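Local atomic coordinates of protein (sliding clamp) (Enterobacteria phage RB69, PDB entry 1B77), a protein that probably encircles DNA as a trimeric sliding clamp and, by binding the replicative DNA polymerase, probably makes its synthesis processive. Residues G20-Q25 with I100-K105; F28-A33 with N104-F109; T38-N43 with V214-A219; K195-G200 with K208-Q213. One frame throughout, in Å; residues are numbered along the deposited sequence.

Contact 1: residues G20-Q25 with I100-K105; sequences GILLSQ and IVFPNK
L22 and F102 meet in a CH-pi contact: the methyl CD2 of L22 lies over one face of the F102 ring, 3.7 Å from its centroid and 21° off the ring normal. It is displaced toward the rim, on the side of CD1 and CE1, with L22 CD2 to F102 CE1 at 3.5 Å. Lower down, L22 CB packs against F102 CB and CG at 4.0 Å, and the leucine engages the phenylalanine by its base as well as by one branch. L22 CG is anti to its backbone N (chi1 173°), and it is from this branch point that CD2 reaches the ring.

I100 makes the second half of the contact. Its terminal methyl CD1 rests on backbone rather than on a side chain, 3.4 Å from I21 O, and also touches L22 CB at 4.2 Å. At the other branch, I100 CG2 comes 4.4 Å from G20 CA. No hydrogen bond joins the two segments, and the loop is held to the strand here by van der Waals packing, mostly apolar.

Farther out, K97 and A53 also touch L22, and I100 reaches A53 and Y55. Strand 21-23 is hydrogen-bonded through I21 and L23 to L54 and V52 of strand 52-54, forming a small antiparallel sheet. The loop carrying 100-105, which runs from strand 88-92 to strand 114-118, passes beside this sheet, and P103 leads it on to M30 and R32 of strand 28-32.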
loop_
_atom_site.group_PDB
_atom_site.type_symbol
_atom_site.label_atom_id
_atom_site.label_comp_id
_atom_site.label_asym_id
_atom_site.label_seq_id
_atom_site.Cartn_x
_atom_site.Cartn_y
_atom_site.Cartn_z
ATOM N N GLY A 20 14.738 19.422 5.456
ATOM C CA GLY A 20 16.117 19.732 5.131
ATOM C C GLY A 20 16.975 19.725 6.376
ATOM O O GLY A 20 16.454 19.638 7.486
ATOM N N ILE A 21 18.288 19.800 6.213
ATOM C CA ILE A 21 19.159 19.808 7.378
ATOM C C ILE A 21 20.563 20.326 7.084
ATOM O O ILE A 21 21.013 20.350 5.936
ATOM C CB ILE A 21 19.277 18.386 7.979
ATOM C CG1 ILE A 21 19.927 18.447 9.360
ATOM C CG2 ILE A 21 20.085 17.501 7.061
ATOM C CD1 ILE A 21 19.851 17.135 10.101
ATOM N N LEU A 22 21.243 20.776 8.128
ATOM C CA LEU A 22 22.616 21.220 7.968
ATOM C C LEU A 22 23.457 20.237 8.774
ATOM O O LEU A 22 23.272 20.105 9.983
ATOM C CB LEU A 22 22.814 22.644 8.510
ATOM C CG LEU A 22 24.278 23.123 8.529
ATOM C CD1 LEU A 22 24.834 23.189 7.099
ATOM C CD2 LEU A 22 24.370 24.492 9.202
ATOM N N LEU A 23 24.351 19.521 8.101
ATOM C CA LEU A 23 25.224 18.580 8.793
ATOM C C LEU A 23 26.536 19.309 9.057
ATOM O O LEU A 23 27.058 19.983 8.168
ATOM C CB LEU A 23 25.485 17.341 7.938
ATOM C CG LEU A 23 24.286 16.461 7.593
ATOM C CD1 LEU A 23 24.726 15.384 6.611
ATOM C CD2 LEU A 23 23.709 15.847 8.857
ATOM N N SER A 24 27.047 19.178 10.279
ATOM C CA SER A 24 28.299 19.821 10.683
ATOM C C SER A 24 29.302 18.769 11.133
ATOM O O SER A 24 28.932 17.745 11.714
ATOM C CB SER A 24 28.058 20.803 11.839
ATOM O OG SER A 24 27.163 21.840 11.463
ATOM N N GLN A 25 30.575 19.026 10.867
ATOM C CA GLN A 25 31.624 18.090 11.245
ATOM C C GLN A 25 31.530 17.723 12.730
ATOM O O GLN A 25 31.277 18.580 13.576
ATOM C CB GLN A 25 32.988 18.697 10.913
ATOM C CG GLN A 25 33.115 19.067 9.441
ATOM C CD GLN A 25 34.498 19.558 9.070
ATOM O OE1 GLN A 25 35.499 18.940 9.437
ATOM N NE2 GLN A 25 34.564 20.661 8.325
ATOM N N ILE A 100 17.202 26.472 3.674
ATOM C CA ILE A 100 16.742 25.522 4.684
ATOM C C ILE A 100 16.788 26.219 6.030
ATOM O O ILE A 100 17.522 27.191 6.195
ATOM C CB ILE A 100 17.641 24.282 4.773
ATOM C CG1 ILE A 100 19.052 24.695 5.184
ATOM C CG2 ILE A 100 17.641 23.552 3.450
ATOM C CD1 ILE A 100 19.946 23.529 5.523
ATOM N N VAL A 101 16.000 25.735 6.987
ATOM C CA VAL A 101 15.994 26.325 8.320
ATOM C C VAL A 101 16.752 25.378 9.233
ATOM O O VAL A 101 16.531 24.167 9.189
ATOM C CB VAL A 101 14.556 26.520 8.841
ATOM C CG1 VAL A 101 14.580 26.983 10.295
ATOM C CG2 VAL A 101 13.844 27.540 7.985
ATOM N N PHE A 102 17.645 25.917 10.056
ATOM C CA PHE A 102 18.447 25.076 10.934
ATOM C C PHE A 102 18.890 25.781 12.213
ATOM O O PHE A 102 18.988 27.006 12.257
ATOM C CB PHE A 102 19.684 24.594 10.172
ATOM C CG PHE A 102 20.614 25.715 9.755
ATOM C CD1 PHE A 102 21.607 26.178 10.619
ATOM C CD2 PHE A 102 20.486 26.316 8.503
ATOM C CE1 PHE A 102 22.456 27.222 10.243
ATOM C CE2 PHE A 102 21.326 27.355 8.122
ATOM C CZ PHE A 102 22.314 27.810 8.989
ATOM N N PRO A 103 19.166 25.007 13.272
ATOM C CA PRO A 103 19.614 25.529 14.567
ATOM C C PRO A 103 21.064 26.007 14.425
ATOM O O PRO A 103 21.910 25.262 13.923
ATOM C CB PRO A 103 19.525 24.306 15.482
ATOM C CG PRO A 103 18.500 23.432 14.816
ATOM C CD PRO A 103 18.881 23.565 13.374
ATOM N N ASN A 104 21.365 27.230 14.855
ATOM C CA ASN A 104 22.743 27.728 14.744
ATOM C C ASN A 104 23.592 27.207 15.904
ATOM O O ASN A 104 24.819 27.244 15.860
ATOM C CB ASN A 104 22.781 29.267 14.722
ATOM C CG ASN A 104 22.326 29.895 16.038
ATOM O OD1 ASN A 104 22.437 31.109 16.226
ATOM N ND2 ASN A 104 21.807 29.079 16.945
ATOM N N LYS A 105 22.917 26.703 16.931
ATOM C CA LYS A 105 23.577 26.164 18.108
ATOM C C LYS A 105 22.602 25.237 18.832
ATOM O O LYS A 105 21.393 25.463 18.822
ATOM C CB LYS A 105 24.005 27.305 19.042
ATOM C CG LYS A 105 22.848 28.117 19.614
ATOM C CD LYS A 105 23.324 29.421 20.265
ATOM C CE LYS A 105 23.834 30.419 19.219
ATOM N NZ LYS A 105 24.208 31.747 19.810
#

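Contact 2: residues F28-A33 with N104-F109; sequences FIMTRA and NKPIQF
M30 and P106 form the middle of this contact, where the connection between the N-terminal and C-terminal parts of the clamp, which probably corresponds to the interdomain connecting loop of sliding clamps, crosses strand 28-32, an outermost strand of the chain's six-stranded antiparallel sheet. Residues 28-32 and 104-107 run 93° apart, and no hydrogen bond joins the two segments.

The thioether makes the nearest contacts. M30 CG stands between its backbone N and carbonyl carbon (chi1 62°), and the chain beyond is extended, carrying the sulfur out to the loop. M30 SD lies 3.6 Å from P106 CA, while M30 CE touches the peptide at K105 C (3.8 Å) and the proline ring at P106 CD (3.9 Å).

The other side chains pack more loosely. P106 CB sits 4.1 Å from F28 CZ, approaching the phenyl ring obliquely, and F28 also rests on E41 and N43 of the adjoining strand.

One polar link to the loop comes from that strand: Y39 OH is hydrogen-bonded to I107 N, and the Y39 side chain touches P106 and M30. At the far end of strand 28-32, I107 CD1 lies 4.4 Å from R32 NH1, a long contact.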
loop_
_atom_site.group_PDB
_atom_site.type_symbol
_atom_site.label_atom_id
_atom_site.label_comp_id
_atom_site.label_asym_id
_atom_site.label_seq_id
_atom_site.Cartn_x
_atom_site.Cartn_y
_atom_site.Cartn_z
ATOM N N PHE A 28 27.841 14.649 15.918
ATOM C CA PHE A 28 26.610 15.215 16.434
ATOM C C PHE A 28 25.686 15.779 15.336
ATOM O O PHE A 28 26.132 16.423 14.381
ATOM C CB PHE A 28 26.981 16.310 17.435
ATOM C CG PHE A 28 25.809 17.030 18.027
ATOM C CD1 PHE A 28 25.018 16.421 18.993
ATOM C CD2 PHE A 28 25.515 18.335 17.639
ATOM C CE1 PHE A 28 23.952 17.102 19.568
ATOM C CE2 PHE A 28 24.450 19.027 18.205
ATOM C CZ PHE A 28 23.666 18.407 19.175
ATOM N N ILE A 29 24.390 15.522 15.486
ATOM C CA ILE A 29 23.404 16.014 14.541
ATOM C C ILE A 29 22.230 16.652 15.279
ATOM O O ILE A 29 21.890 16.264 16.405
ATOM C CB ILE A 29 22.867 14.885 13.638
ATOM C CG1 ILE A 29 22.296 13.759 14.496
ATOM C CG2 ILE A 29 23.979 14.366 12.737
ATOM C CD1 ILE A 29 21.597 12.683 13.709
ATOM N N MET A 30 21.628 17.648 14.646
ATOM C CA MET A 30 20.481 18.325 15.219
ATOM C C MET A 30 19.654 18.978 14.119
ATOM O O MET A 30 20.137 19.221 13.012
ATOM C CB MET A 30 20.919 19.383 16.234
ATOM C CG MET A 30 21.765 20.513 15.663
ATOM S SD MET A 30 22.112 21.791 16.909
ATOM C CE MET A 30 23.359 22.773 16.065
ATOM N N THR A 31 18.400 19.258 14.437
ATOM C CA THR A 31 17.512 19.892 13.487
ATOM C C THR A 31 16.414 20.593 14.265
ATOM O O THR A 31 16.218 20.346 15.461
ATOM C CB THR A 31 16.872 18.853 12.538
ATOM O OG1 THR A 31 16.138 19.533 11.509
ATOM C CG2 THR A 31 15.924 17.937 13.308
ATOM N N ARG A 32 15.706 21.480 13.585
ATOM C CA ARG A 32 14.611 22.195 14.209
ATOM C C ARG A 32 13.573 22.486 13.134
ATOM O O ARG A 32 13.926 22.802 11.997
ATOM C CB ARG A 32 15.117 23.490 14.848
ATOM C CG ARG A 32 14.009 24.366 15.402
ATOM C CD ARG A 32 14.536 25.441 16.350
ATOM N NE ARG A 32 13.458 26.334 16.761
ATOM C CZ ARG A 32 13.562 27.274 17.698
ATOM N NH1 ARG A 32 14.711 27.459 18.340
ATOM N NH2 ARG A 32 12.514 28.035 17.990
ATOM N N ALA A 33 12.300 22.368 13.497
ATOM C CA ALA A 33 11.211 22.603 12.560
ATOM C C ALA A 33 11.187 24.048 12.062
ATOM O O ALA A 33 11.634 24.970 12.749
ATOM C CB ALA A 33 9.880 22.254 13.215
ATOM N N ASN A 104 21.365 27.230 14.855
ATOM C CA ASN A 104 22.743 27.728 14.744
ATOM C C ASN A 104 23.592 27.207 15.904
ATOM O O ASN A 104 24.819 27.244 15.860
ATOM C CB ASN A 104 22.781 29.267 14.722
ATOM C CG ASN A 104 22.326 29.895 16.038
ATOM O OD1 ASN A 104 22.437 31.109 16.226
ATOM N ND2 ASN A 104 21.807 29.079 16.945
ATOM N N LYS A 105 22.917 26.703 16.931
ATOM C CA LYS A 105 23.577 26.164 18.108
ATOM C C LYS A 105 22.602 25.237 18.832
ATOM O O LYS A 105 21.393 25.463 18.822
ATOM C CB LYS A 105 24.005 27.305 19.042
ATOM C CG LYS A 105 22.848 28.117 19.614
ATOM C CD LYS A 105 23.324 29.421 20.265
ATOM C CE LYS A 105 23.834 30.419 19.219
ATOM N NZ LYS A 105 24.208 31.747 19.810
ATOM N N PRO A 106 23.114 24.176 19.463
ATOM C CA PRO A 106 22.242 23.243 20.181
ATOM C C PRO A 106 21.435 23.912 21.285
ATOM O O PRO A 106 21.798 24.978 21.774
ATOM C CB PRO A 106 23.223 22.216 20.729
ATOM C CG PRO A 106 24.489 23.015 20.893
ATOM C CD PRO A 106 24.526 23.791 19.613
ATOM N N ILE A 107 20.334 23.282 21.674
ATOM C CA ILE A 107 19.493 23.829 22.724
ATOM C C ILE A 107 19.974 23.370 24.089
ATOM O O ILE A 107 20.257 22.188 24.301
ATOM C CB ILE A 107 18.024 23.391 22.550
ATOM C CG1 ILE A 107 17.454 23.972 21.257
ATOM C CG2 ILE A 107 17.196 23.851 23.741
ATOM C CD1 ILE A 107 17.394 25.493 21.238
ATOM N N GLN A 108 20.085 24.315 25.010
ATOM C CA GLN A 108 20.496 23.999 26.369
ATOM C C GLN A 108 19.209 24.101 27.179
ATOM O O GLN A 108 18.766 25.196 27.518
ATOM C CB GLN A 108 21.542 25.003 26.857
ATOM C CG GLN A 108 22.864 24.367 27.280
ATOM C CD GLN A 108 23.476 23.474 26.205
ATOM O OE1 GLN A 108 23.723 23.911 25.078
ATOM N NE2 GLN A 108 23.725 22.214 26.553
ATOM N N PHE A 109 18.599 22.951 27.449
ATOM C CA PHE A 109 17.333 22.895 28.177
ATOM C C PHE A 109 17.465 23.276 29.652
ATOM O O PHE A 109 18.344 22.786 30.355
ATOM C CB PHE A 109 16.731 21.496 28.064
ATOM C CG PHE A 109 15.278 21.424 28.450
ATOM C CD1 PHE A 109 14.290 21.886 27.584
ATOM C CD2 PHE A 109 14.895 20.907 29.684
ATOM C CE1 PHE A 109 12.942 21.833 27.943
ATOM C CE2 PHE A 109 13.553 20.850 30.053
ATOM C CZ PHE A 109 12.575 21.313 29.183
#

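Contact 3: residues T38-N43 with V214-A219; sequences TYAEAN and VSYVIA
A40 CB meets the Y216 ring obliquely, 3.9 Å from Y216 CD2, while the methyl CG1 of V214, from Y216's own strand, lies over one face of that ring, 3.6 Å above the plane and offset toward the rim. On the other side of the sheet, the Y39 ring holds E41 OE1 at its edge, in its plane: Y39 OH donates to E41 OE1 (2.6 Å), which accepts with its anti lone pair, the one away from the other carboxylate oxygen. With E41 CG between its backbone N and carbonyl carbon (chi1 62°), the extended chain carries the carboxylate to that hydroxyl. Y39 also crosses V217 obliquely, CB to CB 4.0 Å.

Strands 38-44 and 215-219 are adjacent antiparallel strands, second and third across the six-stranded sheet, and they bring the N-terminal and C-terminal parts of the clamp together in one sheet, as in DNA sliding clamps. Y39-V217 and E41-S215 are hydrogen-bonded pairs, T38-I218 and A40-Y216 non-hydrogen-bonded ones. Y39 N to V217 O is 2.8 Å; S215 N to E41 O, at 3.1 Å, is nearly straight (172° at the hydrogen). Y216 CA lies 3.2 Å from Y39 O in a bent CA-H...O contact.

The Y216 hydroxyl is held by N13 OD1 and the backbone N of Q190, and T38 OG1 by the carbonyl of N186. Helix 5-15 packs against the face that bears A40 and V214, through I10 and F14.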
loop_
_atom_site.group_PDB
_atom_site.type_symbol
_atom_site.label_atom_id
_atom_site.label_comp_id
_atom_site.label_asym_id
_atom_site.label_seq_id
_atom_site.Cartn_x
_atom_site.Cartn_y
_atom_site.Cartn_z
ATOM N N THR A 38 9.387 22.043 17.197
ATOM C CA THR A 38 10.109 20.830 17.567
ATOM C C THR A 38 11.610 20.841 17.276
ATOM O O THR A 38 12.039 21.186 16.177
ATOM C CB THR A 38 9.474 19.598 16.866
ATOM O OG1 THR A 38 8.138 19.408 17.348
ATOM C CG2 THR A 38 10.283 18.337 17.148
ATOM N N TYR A 39 12.402 20.448 18.270
ATOM C CA TYR A 39 13.861 20.377 18.140
ATOM C C TYR A 39 14.324 18.941 18.399
ATOM O O TYR A 39 13.746 18.239 19.226
ATOM C CB TYR A 39 14.532 21.303 19.162
ATOM C CG TYR A 39 16.044 21.132 19.301
ATOM C CD1 TYR A 39 16.931 21.805 18.456
ATOM C CD2 TYR A 39 16.581 20.317 20.300
ATOM C CE1 TYR A 39 18.319 21.670 18.608
ATOM C CE2 TYR A 39 17.963 20.172 20.461
ATOM C CZ TYR A 39 18.824 20.852 19.615
ATOM O OH TYR A 39 20.187 20.723 19.775
ATOM N N ALA A 40 15.370 18.510 17.700
ATOM C CA ALA A 40 15.908 17.169 17.885
ATOM C C ALA A 40 17.426 17.172 17.764
ATOM O O ALA A 40 18.002 17.931 16.974
ATOM C CB ALA A 40 15.307 16.200 16.869
ATOM N N GLU A 41 18.069 16.315 18.552
ATOM C CA GLU A 41 19.516 16.202 18.537
ATOM C C GLU A 41 19.932 14.806 18.960
ATOM O O GLU A 41 19.204 14.112 19.676
ATOM C CB GLU A 41 20.154 17.226 19.479
ATOM C CG GLU A 41 19.773 17.052 20.946
ATOM C CD GLU A 41 20.670 17.857 21.880
ATOM O OE1 GLU A 41 20.904 19.054 21.622
ATOM O OE2 GLU A 41 21.139 17.283 22.882
ATOM N N ALA A 42 21.118 14.404 18.526
ATOM C CA ALA A 42 21.613 13.084 18.864
ATOM C C ALA A 42 23.092 12.921 18.586
ATOM O O ALA A 42 23.631 13.526 17.658
ATOM C CB ALA A 42 20.831 12.031 18.084
ATOM N N ASN A 43 23.737 12.096 19.407
ATOM C CA ASN A 43 25.148 11.772 19.244
ATOM C C ASN A 43 25.142 10.533 18.365
ATOM O O ASN A 43 24.355 9.620 18.595
ATOM C CB ASN A 43 25.783 11.437 20.594
ATOM C CG ASN A 43 25.845 12.621 21.514
ATOM O OD1 ASN A 43 25.746 12.472 22.734
ATOM N ND2 ASN A 43 26.026 13.806 20.947
ATOM N N VAL A 214 17.963 9.547 21.259
ATOM C CA VAL A 214 17.645 10.900 20.819
ATOM C C VAL A 214 16.996 11.761 21.905
ATOM O O VAL A 214 16.341 11.244 22.809
ATOM C CB VAL A 214 16.678 10.856 19.593
ATOM C CG1 VAL A 214 16.336 12.271 19.128
ATOM C CG2 VAL A 214 17.311 10.081 18.456
ATOM N N SER A 215 17.190 13.074 21.804
ATOM C CA SER A 215 16.593 14.020 22.739
ATOM C C SER A 215 15.752 15.002 21.943
ATOM O O SER A 215 16.221 15.546 20.956
ATOM C CB SER A 215 17.664 14.791 23.511
ATOM O OG SER A 215 18.141 14.040 24.619
ATOM N N TYR A 216 14.510 15.215 22.362
ATOM C CA TYR A 216 13.636 16.157 21.672
ATOM C C TYR A 216 13.198 17.254 22.621
ATOM O O TYR A 216 13.005 17.009 23.814
ATOM C CB TYR A 216 12.361 15.490 21.150
ATOM C CG TYR A 216 12.537 14.313 20.225
ATOM C CD1 TYR A 216 12.696 13.030 20.730
ATOM C CD2 TYR A 216 12.480 14.475 18.842
ATOM C CE1 TYR A 216 12.783 11.927 19.887
ATOM C CE2 TYR A 216 12.567 13.369 17.982
ATOM C CZ TYR A 216 12.715 12.101 18.519
ATOM O OH TYR A 216 12.762 10.998 17.700
ATOM N N VAL A 217 13.057 18.464 22.091
ATOM C CA VAL A 217 12.572 19.598 22.871
ATOM C C VAL A 217 11.367 20.140 22.108
ATOM O O VAL A 217 11.473 20.552 20.947
ATOM C CB VAL A 217 13.619 20.725 23.030
ATOM C CG1 VAL A 217 12.950 21.959 23.656
ATOM C CG2 VAL A 217 14.769 20.254 23.934
ATOM N N ILE A 218 10.216 20.113 22.762
ATOM C CA ILE A 218 8.996 20.576 22.137
ATOM C C ILE A 218 8.378 21.736 22.900
ATOM O O ILE A 218 8.193 21.671 24.117
ATOM C CB ILE A 218 7.971 19.429 22.044
ATOM C CG1 ILE A 218 8.570 18.274 21.230
ATOM C CG2 ILE A 218 6.693 19.927 21.405
ATOM C CD1 ILE A 218 7.829 16.966 21.369
ATOM N N ALA A 219 8.064 22.798 22.166
ATOM C CA ALA A 219 7.443 23.976 22.753
ATOM C C ALA A 219 6.021 23.614 23.151
ATOM O O ALA A 219 5.371 22.815 22.480
ATOM C CB ALA A 219 7.431 25.119 21.741
#

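Contact 4: residues K195-G200 with K208-Q213; sequences KVMLWG and KFESSQ
K195 and E210 open a run of backbone hydrogen bonds between two strands of a beta hairpin, 194-201 and 204-210, whose short segments run antiparallel (163°). K195 and E210 bond each other both ways, and so do M197 and K208; M197 N to K208 O is 2.8 Å. Between these pairs V196 and F209 form a non-hydrogen-bonded pair, where V196 CA lies 3.5 Å from K208 O, a CA-H...O contact, and F209 CA makes another with K195 O.

One salt bridge crosses the strands. K195 NZ is 3.6 Å from E210 OE1, and K195 CE is nearer still at 3.3 Å; the lysine chain is bent at chi3 (62°), which places CE beside the carboxylate.

Apolar packing falls on both faces. On the face of V196 and F209, V196 CG2 touches F209 CD2 at 3.8 Å. The other methyl of the valine, CG1, lies over one face of the phenyl ring, toward its rim. On the other face M197 and K208 lie side by side, and the bend at chi3 (-85°) brings M197 CE against K208 CG and CD, 3.3 Å from CD, tighter than usual van der Waals contact.

The ST turn at S211, whose OG accepts from Q213 N, leads into strand 215-219. Strand 114-118 flanks 194-201 on its other edge, bonding V196 through T116, while strand 215-219 lies beside 204-210 and bonds F209 through Y216.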
loop_
_atom_site.group_PDB
_atom_site.type_symbol
_atom_site.label_atom_id
_atom_site.label_comp_id
_atom_site.label_asym_id
_atom_site.label_seq_id
_atom_site.Cartn_x
_atom_site.Cartn_y
_atom_site.Cartn_z
ATOM N N LYS A 195 12.561 9.696 29.075
ATOM C CA LYS A 195 12.532 10.404 30.341
ATOM C C LYS A 195 11.874 11.718 29.915
ATOM O O LYS A 195 12.333 12.358 28.973
ATOM C CB LYS A 195 13.954 10.668 30.850
ATOM C CG LYS A 195 14.004 11.579 32.069
ATOM C CD LYS A 195 15.347 11.490 32.797
ATOM C CE LYS A 195 16.503 11.940 31.921
ATOM N NZ LYS A 195 17.809 11.848 32.643
ATOM N N VAL A 196 10.798 12.108 30.584
ATOM C CA VAL A 196 10.092 13.335 30.224
ATOM C C VAL A 196 10.326 14.463 31.215
ATOM O O VAL A 196 9.918 14.380 32.366
ATOM C CB VAL A 196 8.581 13.080 30.137
ATOM C CG1 VAL A 196 7.857 14.352 29.696
ATOM C CG2 VAL A 196 8.314 11.933 29.179
ATOM N N MET A 197 10.973 15.523 30.754
ATOM C CA MET A 197 11.257 16.667 31.608
ATOM C C MET A 197 10.421 17.880 31.199
ATOM O O MET A 197 10.548 18.394 30.085
ATOM C CB MET A 197 12.742 16.986 31.541
ATOM C CG MET A 197 13.592 15.796 31.939
ATOM S SD MET A 197 15.314 16.060 31.608
ATOM C CE MET A 197 15.401 15.563 29.874
ATOM N N LEU A 198 9.570 18.325 32.116
ATOM C CA LEU A 198 8.681 19.453 31.870
ATOM C C LEU A 198 9.164 20.727 32.563
ATOM O O LEU A 198 9.581 20.700 33.724
ATOM C CB LEU A 198 7.278 19.085 32.341
ATOM C CG LEU A 198 6.789 17.753 31.765
ATOM C CD1 LEU A 198 5.549 17.290 32.500
ATOM C CD2 LEU A 198 6.518 17.911 30.281
ATOM N N TRP A 199 9.098 21.844 31.846
ATOM C CA TRP A 199 9.556 23.116 32.386
ATOM C C TRP A 199 8.620 24.279 32.146
ATOM O O TRP A 199 8.123 24.480 31.038
ATOM C CB TRP A 199 10.909 23.476 31.792
ATOM C CG TRP A 199 11.344 24.868 32.120
ATOM C CD1 TRP A 199 11.778 25.326 33.328
ATOM C CD2 TRP A 199 11.415 25.978 31.219
ATOM N NE1 TRP A 199 12.124 26.651 33.233
ATOM C CE2 TRP A 199 11.918 27.075 31.947
ATOM C CE3 TRP A 199 11.117 26.149 29.860
ATOM C CZ2 TRP A 199 12.120 28.331 31.370
ATOM C CZ3 TRP A 199 11.321 27.403 29.282
ATOM C CH2 TRP A 199 11.820 28.472 30.039
ATOM N N GLY A 200 8.422 25.066 33.197
ATOM C CA GLY A 200 7.560 26.226 33.111
ATOM C C GLY A 200 8.131 27.373 33.921
ATOM O O GLY A 200 8.510 27.197 35.075
ATOM N N LYS A 208 10.965 18.212 27.294
ATOM C CA LYS A 208 12.089 17.499 26.728
ATOM C C LYS A 208 11.862 16.005 26.893
ATOM O O LYS A 208 11.527 15.536 27.982
ATOM C CB LYS A 208 13.394 17.908 27.413
ATOM C CG LYS A 208 14.594 17.127 26.911
ATOM C CD LYS A 208 15.902 17.691 27.424
ATOM C CE LYS A 208 17.065 16.812 26.999
ATOM N NZ LYS A 208 18.369 17.352 27.481
ATOM N N PHE A 209 12.008 15.269 25.797
ATOM C CA PHE A 209 11.851 13.819 25.827
ATOM C C PHE A 209 13.213 13.244 25.502
ATOM O O PHE A 209 13.756 13.473 24.414
ATOM C CB PHE A 209 10.832 13.337 24.795
ATOM C CG PHE A 209 9.420 13.735 25.105
ATOM C CD1 PHE A 209 9.022 15.067 25.011
ATOM C CD2 PHE A 209 8.482 12.776 25.489
ATOM C CE1 PHE A 209 7.711 15.438 25.294
ATOM C CE2 PHE A 209 7.173 13.140 25.773
ATOM C CZ PHE A 209 6.786 14.473 25.676
ATOM N N GLU A 210 13.762 12.495 26.448
ATOM C CA GLU A 210 15.074 11.930 26.250
ATOM C C GLU A 210 15.166 10.416 26.343
ATOM O O GLU A 210 14.672 9.797 27.291
ATOM C CB GLU A 210 16.046 12.556 27.237
ATOM C CG GLU A 210 17.444 12.023 27.109
ATOM C CD GLU A 210 18.415 12.763 27.991
ATOM O OE1 GLU A 210 18.159 12.853 29.215
ATOM O OE2 GLU A 210 19.432 13.250 27.463
ATOM N N SER A 211 15.803 9.829 25.337
ATOM C CA SER A 211 16.016 8.393 25.286
ATOM C C SER A 211 17.518 8.216 25.186
ATOM O O SER A 211 18.265 9.192 25.165
ATOM C CB SER A 211 15.344 7.779 24.055
ATOM O OG SER A 211 15.954 8.232 22.855
ATOM N N SER A 212 17.961 6.971 25.120
ATOM C CA SER A 212 19.383 6.693 25.013
ATOM C C SER A 212 19.882 7.028 23.614
ATOM O O SER A 212 21.085 7.119 23.388
ATOM C CB SER A 212 19.645 5.221 25.310
ATOM O OG SER A 212 18.942 4.395 24.399
ATOM N N GLN A 213 18.954 7.218 22.681
ATOM C CA GLN A 213 19.306 7.519 21.295
ATOM C C GLN A 213 19.064 8.949 20.830
ATOM O O GLN A 213 19.860 9.506 20.083
ATOM C CB GLN A 213 18.553 6.580 20.350
ATOM C CG GLN A 213 19.308 5.323 19.961
ATOM C CD GLN A 213 18.556 4.498 18.929
ATOM O OE1 GLN A 213 18.081 5.026 17.911
ATOM N NE2 GLN A 213 18.446 3.197 19.182
#

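Contacts 2, 3 and 4 reach one six-stranded antiparallel sheet, and contact 1 sets the loop against strand 21-23 of the two-stranded sheet 21-23/52-54. Contacts 1 and 2 end on the same loop and share N104 and K105, with centres about 8 Å apart. Strand 28-32 adjoins 38-44, placing the centres of contacts 2 and 3 about 7 Å apart, and strand 215-219 adjoins 204-210, linking contact 3 to contact 4 at about 9 Å. Contacts 1 and 4 are farthest apart, about 22 Å between centres. Along the chain contacts 1 and 2 both interleave with contact 3, and contact 4 nests within the loop it closes; contact 3 pairs strands of the N-terminal and C-terminal parts within one sheet.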